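Local coordinates for protein 4-oxalocrotonate tautomerase family enzyme (Burkholderia sp. RPE67, PDB 6VVM) that belongs to the 4-oxalocrotonate tautomerase family of the MIF clan and forms a trimer in which each chain carries two beta-alpha-beta units, at residues I64-I69 and A82-T87. Residues are numbered along the deposited sequence; the frame is centred on the assembly and turned at random.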
ATOM      1  N   ILE A  64       0.770  -4.835  -9.508  1.00 25.35           N
ATOM      2  CA  ILE A  64       1.060  -3.413  -9.658  1.00 22.01           C
ATOM      3  C   ILE A  64      -0.093  -2.628  -9.059  1.00 24.65           C
ATOM      4  O   ILE A  64      -1.246  -2.799  -9.470  1.00 25.06           O
ATOM      5  CB  ILE A  64       1.277  -3.019 -11.127  1.00 24.15           C
ATOM      6  CG1 ILE A  64       2.358  -3.882 -11.793  1.00 25.59           C
ATOM      7  CG2 ILE A  64       1.676  -1.559 -11.196  1.00 22.94           C
ATOM      8  CD1 ILE A  64       1.816  -5.091 -12.605  1.00 28.14           C
ATOM      9  N   ILE A  65       0.215  -1.761  -8.096  1.00 20.59           N
ATOM     10  CA  ILE A  65      -0.746  -0.803  -7.577  1.00 22.61           C
ATOM     11  C   ILE A  65      -0.419   0.554  -8.174  1.00 24.67           C
ATOM     12  O   ILE A  65       0.729   1.015  -8.091  1.00 23.07           O
ATOM     13  CB  ILE A  65      -0.716  -0.757  -6.042  1.00 21.24           C
ATOM     14  CG1 ILE A  65      -1.036  -2.140  -5.471  1.00 25.49           C
ATOM     15  CG2 ILE A  65      -1.670   0.306  -5.510  1.00 26.80           C
ATOM     16  CD1 ILE A  65      -0.701  -2.286  -3.994  1.00 31.02           C
ATOM     17  N   ALA A  66      -1.414   1.178  -8.793  1.00 21.43           N
ATOM     18  CA  ALA A  66      -1.263   2.478  -9.439  1.00 25.38           C
ATOM     19  C   ALA A  66      -2.203   3.458  -8.764  1.00 25.13           C
ATOM     20  O   ALA A  66      -3.423   3.258  -8.776  1.00 25.64           O
ATOM     21  CB  ALA A  66      -1.568   2.397 -10.937  1.00 24.30           C
ATOM     22  N   ILE A  67      -1.638   4.513  -8.188  1.00 21.70           N
ATOM     23  CA  ILE A  67      -2.393   5.525  -7.467  1.00 22.45           C
ATOM     24  C   ILE A  67      -2.464   6.786  -8.314  1.00 22.09           C
ATOM     25  O   ILE A  67      -1.430   7.388  -8.633  1.00 24.21           O
ATOM     26  CB  ILE A  67      -1.763   5.814  -6.101  1.00 23.08           C
ATOM     27  CG1 ILE A  67      -1.688   4.502  -5.308  1.00 28.85           C
ATOM     28  CG2 ILE A  67      -2.569   6.884  -5.378  1.00 24.74           C
ATOM     29  CD1 ILE A  67      -1.194   4.647  -3.886  1.00 25.43           C
ATOM     30  N   LEU A  68      -3.688   7.192  -8.653  1.00 20.46           N
ATOM     31  CA  LEU A  68      -3.960   8.310  -9.556  1.00 23.36           C
ATOM     32  C   LEU A  68      -4.871   9.319  -8.879  1.00 26.84           C
ATOM     33  O   LEU A  68      -5.734   8.943  -8.084  1.00 23.13           O
ATOM     34  CB  LEU A  68      -4.659   7.834 -10.831  1.00 24.36           C
ATOM     35  CG  LEU A  68      -4.082   6.640 -11.586  1.00 27.04           C
ATOM     36  CD1 LEU A  68      -5.027   6.240 -12.711  1.00 24.83           C
ATOM     37  CD2 LEU A  68      -2.725   7.010 -12.139  1.00 25.91           C
ATOM     38  N   ILE A  69      -4.720  10.604  -9.225  1.00 25.25           N
ATOM     39  CA  ILE A  69      -5.741  11.554  -8.809  1.00 22.31           C
ATOM     40  C   ILE A  69      -7.006  11.251  -9.594  1.00 24.81           C
ATOM     41  O   ILE A  69      -6.950  10.950 -10.793  1.00 26.00           O
ATOM     42  CB  ILE A  69      -5.281  13.012  -8.997  1.00 27.31           C
ATOM     43  CG1 ILE A  69      -4.089  13.309  -8.084  1.00 30.25           C
ATOM     44  CG2 ILE A  69      -6.414  13.966  -8.619  1.00 25.71           C
ATOM     45  CD1 ILE A  69      -3.589  14.755  -8.142  1.00 29.30           C
ATOM     46  N   ALA A  82      -3.650  -2.310 -19.471  1.00 22.71           N
ATOM     47  CA  ALA A  82      -3.053  -3.085 -20.554  1.00 21.80           C
ATOM     48  C   ALA A  82      -1.560  -2.798 -20.671  1.00 22.45           C
ATOM     49  O   ALA A  82      -0.752  -3.719 -20.817  1.00 25.31           O
ATOM     50  CB  ALA A  82      -3.771  -2.777 -21.869  1.00 23.42           C
ATOM     51  N   HIS A  83      -1.177  -1.522 -20.578  1.00 20.31           N
ATOM     52  CA  HIS A  83       0.218  -1.135 -20.773  1.00 23.70           C
ATOM     53  C   HIS A  83       1.091  -1.545 -19.597  1.00 20.06           C
ATOM     54  O   HIS A  83       2.216  -2.014 -19.793  1.00 22.43           O
ATOM     55  CB  HIS A  83       0.320   0.376 -20.989  1.00 19.52           C
ATOM     56  CG  HIS A  83       0.043   0.817 -22.397  1.00 30.45           C
ATOM     57  ND1 HIS A  83       1.047   1.129 -23.290  1.00 32.69           N
ATOM     58  CD2 HIS A  83      -1.124   1.039 -23.050  1.00 30.68           C
ATOM     59  CE1 HIS A  83       0.509   1.513 -24.437  1.00 32.55           C
ATOM     60  NE2 HIS A  83      -0.806   1.473 -24.315  1.00 36.06           N
ATOM     61  N   LEU A  84       0.619  -1.343 -18.365  1.00 22.53           N
ATOM     62  CA  LEU A  84       1.421  -1.750 -17.216  1.00 21.48           C
ATOM     63  C   LEU A  84       1.614  -3.257 -17.214  1.00 25.70           C
ATOM     64  O   LEU A  84       2.719  -3.750 -16.947  1.00 25.62           O
ATOM     65  CB  LEU A  84       0.770  -1.278 -15.908  1.00 22.11           C
ATOM     66  CG  LEU A  84       0.668   0.242 -15.637  1.00 19.64           C
ATOM     67  CD1 LEU A  84      -0.056   0.511 -14.292  1.00 22.00           C
ATOM     68  CD2 LEU A  84       2.042   0.895 -15.639  1.00 23.94           C
ATOM     69  N   SER A  85       0.557  -3.998 -17.564  1.00 22.73           N
ATOM     70  CA  SER A  85       0.598  -5.457 -17.546  1.00 20.52           C
ATOM     71  C   SER A  85       1.579  -5.973 -18.595  1.00 23.10           C
ATOM     72  O   SER A  85       2.478  -6.757 -18.277  1.00 23.63           O
ATOM     73  CB  SER A  85      -0.798  -6.032 -17.804  1.00 21.14           C
ATOM     74  OG  SER A  85      -1.719  -5.665 -16.790  1.00 18.48           O
ATOM     75  N   GLU A  86       1.434  -5.512 -19.849  1.00 21.00           N
ATOM     76  CA  GLU A  86       2.324  -5.953 -20.927  1.00 21.02           C
ATOM     77  C   GLU A  86       3.771  -5.576 -20.642  1.00 23.90           C
ATOM     78  O   GLU A  86       4.678  -6.380 -20.874  1.00 22.23           O
ATOM     79  CB  GLU A  86       1.878  -5.359 -22.265  1.00 28.55           C
ATOM     80  CG  GLU A  86       2.926  -5.509 -23.379  1.00 27.77           C
ATOM     81  CD  GLU A  86       3.162  -6.967 -23.752  1.00 33.43           C
ATOM     82  OE1 GLU A  86       2.234  -7.785 -23.577  1.00 34.81           O
ATOM     83  OE2 GLU A  86       4.277  -7.306 -24.211  1.00 37.21           O
ATOM     84  N   THR A  87       4.001  -4.359 -20.125  1.00 25.96           N
ATOM     85  CA  THR A  87       5.357  -3.925 -19.782  1.00 25.55           C
ATOM     86  C   THR A  87       5.950  -4.805 -18.689  1.00 26.58           C
ATOM     87  O   THR A  87       7.094  -5.268 -18.789  1.00 25.67           O
ATOM     88  CB  THR A  87       5.353  -2.465 -19.315  1.00 22.64           C
ATOM     89  OG1 THR A  87       5.031  -1.585 -20.408  1.00 28.98           O
ATOM     90  CG2 THR A  87       6.726  -2.096 -18.765  1.00 23.82           C
TER
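Leu84 O, on the helix residue that meets both Ile64 and Ala66, accepts a hydrogen bond from the hydroxyl of Ser88 one turn further on; likewise, Ser85 OG bonds back to the carbonyl of Ile81. Within the turn, Glu86 N reaches Ala82 O at 3.0 Å; these bonds run along the helix, and none crosses to the strand, where carbon meets carbon. On the helix side a single methyl, Leu84 CD1, makes the contact. It lies 4.1 Å from Ile64 CG2 and the same 4.1 Å from Ala66 CB, bridging two residues that share one face of strand 63-69. Leu84 is extended, with CD1 trans to CA (chi2 178°), which pushes this branch off the helix onto the sheet. On the strand, chi1 of -54° sets Ile64 CG2 opposite its own backbone N and turns that methyl to the leucine; the two side chains cross at a slant. The strand and helix backbones stay 7.7 Å apart at their closest alpha carbons, Ile64 CA and Leu84 CA. Leu3 of strand 2-8 and Thr27 of helix 13-31 also touch Leu84, and Val101 of strand 100-106 touches Ile64. From the other face of the strand, Ile65 packs on Ile65 of a second subunit. The contact lies inside the beta-alpha-beta unit of strand 63-69, helix 74-92 and strand 100-106, where the helix covers the sheet. With all three touching residues buried and no hydrogen bond across, helix and strand meet here through van der Waals and hydrophobic contact between methyl groups.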